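Local atomic coordinates of hypothetical oxidoreductase YDHF (Escherichia coli, PDB entry 1OG6), a protein that probably acts as an NADPH-dependent oxidoreductase of the aldo-keto reductase family, binding the cofactor in an alpha/beta barrel. Residues Ile7-Pro12 with Phe174-Thr178. Numbering follows the deposited sequence.
Sequences IAPQGP and FTLAT
Loop-to-loop apolar packing at the N-terminal end of the strands of an aldo-keto reductase (beta/alpha)8 barrel: the turn of the N-terminal beta-hairpin (strands 4-6 and 13-20) lies over the loop leading from helix 162-169 into barrel strand 179-182. As in other aldo-keto reductases, such a hairpin caps the end of the barrel remote from the cofactor. The segments run in opposite senses, with CA atoms 4.8 Å apart at Ala8-Ala177 and 6.7 Å at Gln10-Thr175; 283 Å² is buried, and side-chain packing rather than backbone pairing joins them. In the hairpin, Ile7 N donates to Pro12 O (3.0 Å). Ala8 is extended, Pro9 (-60/-55) and Gln10 (-102/1) turn the chain roughly as in a type I turn, and Gly11 (-57/179) sends it back; a CB on Gly11 would lie 2.7 Å from Ala8 N. Opposite, Thr175 (-72/124) and Leu176 (-52/117) are polyproline-II-like, Ala177 (-58/-29) makes a kink, and Thr178 straightens again toward the strand. The Ala177 methyl is the hub. Ile7, chi1 p and chi2 t, brings CD1 to 3.5 Å from Ala177 CB, while Pro12 CD lies 4.1 Å and Ala8 CB 4.4 Å from that same CB. Ala177 also touches Leu124; the CA-to-CB bond of Leu176 points away from 7-12, and its side chain touches Phe165 and Val157. At the more exposed end Gln10 CG passes 4.3 Å from Thr175 OG1, and Pro9 CD meets Thr175 CG2 at 4.0 Å. Ala8 CB sits directly over the backbone, 3.9 Å from Leu176 O and 3.5 Å from Ala177 CA.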
# COMPACT_ATOMS: atom_id res chain seq x y z
N ILE C 7 2.33 -12.93 -22.07
CA ILE C 7 2.45 -11.98 -20.98
C ILE C 7 1.28 -11.81 -20.00
O ILE C 7 1.51 -11.55 -18.82
CB ILE C 7 2.85 -10.61 -21.53
CG1 ILE C 7 1.80 -10.10 -22.51
CG2 ILE C 7 4.19 -10.71 -22.23
CD1 ILE C 7 2.10 -8.73 -23.05
N ALA C 8 0.05 -11.95 -20.45
CA ALA C 8 -1.08 -11.79 -19.56
C ALA C 8 -2.08 -12.91 -19.82
O ALA C 8 -1.81 -13.79 -20.62
CB ALA C 8 -1.74 -10.44 -19.79
N PRO C 9 -3.23 -12.90 -19.13
CA PRO C 9 -4.23 -13.95 -19.34
C PRO C 9 -4.77 -14.02 -20.77
O PRO C 9 -4.73 -15.09 -21.39
CB PRO C 9 -5.31 -13.59 -18.32
CG PRO C 9 -4.48 -13.14 -17.17
CD PRO C 9 -3.47 -12.22 -17.84
N GLN C 10 -5.27 -12.91 -21.30
CA GLN C 10 -5.76 -12.91 -22.67
C GLN C 10 -4.69 -12.25 -23.53
O GLN C 10 -4.84 -12.09 -24.74
CB GLN C 10 -7.06 -12.11 -22.78
CG GLN C 10 -8.03 -12.30 -21.61
CD GLN C 10 -8.07 -13.72 -21.10
OE1 GLN C 10 -8.28 -14.67 -21.86
NE2 GLN C 10 -7.86 -13.88 -19.80
N GLY C 11 -3.60 -11.87 -22.87
CA GLY C 11 -2.51 -11.19 -23.54
C GLY C 11 -1.89 -11.92 -24.71
O GLY C 11 -2.29 -13.03 -25.04
N PRO C 12 -0.89 -11.29 -25.35
CA PRO C 12 -0.13 -11.77 -26.50
C PRO C 12 1.02 -12.67 -26.10
O PRO C 12 1.27 -12.87 -24.92
CB PRO C 12 0.35 -10.48 -27.13
CG PRO C 12 0.70 -9.67 -25.92
CD PRO C 12 -0.47 -9.92 -24.99
N PHE C 174 -10.67 -5.69 -20.63
CA PHE C 174 -9.59 -6.65 -20.86
C PHE C 174 -8.42 -6.49 -19.89
O PHE C 174 -8.13 -5.38 -19.42
CB PHE C 174 -9.10 -6.54 -22.31
CG PHE C 174 -9.12 -5.14 -22.87
CD1 PHE C 174 -8.31 -4.15 -22.33
CD2 PHE C 174 -9.93 -4.82 -23.96
CE1 PHE C 174 -8.30 -2.86 -22.87
CE2 PHE C 174 -9.93 -3.54 -24.51
CZ PHE C 174 -9.12 -2.56 -23.97
N THR C 175 -7.73 -7.59 -19.59
CA THR C 175 -6.62 -7.58 -18.65
C THR C 175 -5.36 -6.90 -19.17
O THR C 175 -4.83 -7.29 -20.22
CB THR C 175 -6.22 -8.99 -18.22
OG1 THR C 175 -7.38 -9.83 -18.21
CG2 THR C 175 -5.60 -8.97 -16.82
N LEU C 176 -4.87 -5.91 -18.42
CA LEU C 176 -3.66 -5.17 -18.79
C LEU C 176 -2.54 -6.16 -19.07
O LEU C 176 -2.12 -6.91 -18.19
CB LEU C 176 -3.27 -4.19 -17.67
CG LEU C 176 -4.14 -2.94 -17.53
CD1 LEU C 176 -3.90 -2.29 -16.20
CD2 LEU C 176 -3.83 -1.96 -18.65
N ALA C 177 -2.08 -6.17 -20.31
CA ALA C 177 -1.04 -7.09 -20.73
C ALA C 177 0.25 -7.01 -19.95
O ALA C 177 0.95 -8.01 -19.83
CB ALA C 177 -0.76 -6.91 -22.21
N THR C 178 0.59 -5.85 -19.40
CA THR C 178 1.85 -5.74 -18.66
C THR C 178 2.00 -4.43 -17.88
O THR C 178 1.10 -3.60 -17.87
CB THR C 178 3.05 -5.89 -19.62
OG1 THR C 178 4.24 -6.11 -18.87
CG2 THR C 178 3.25 -4.63 -20.45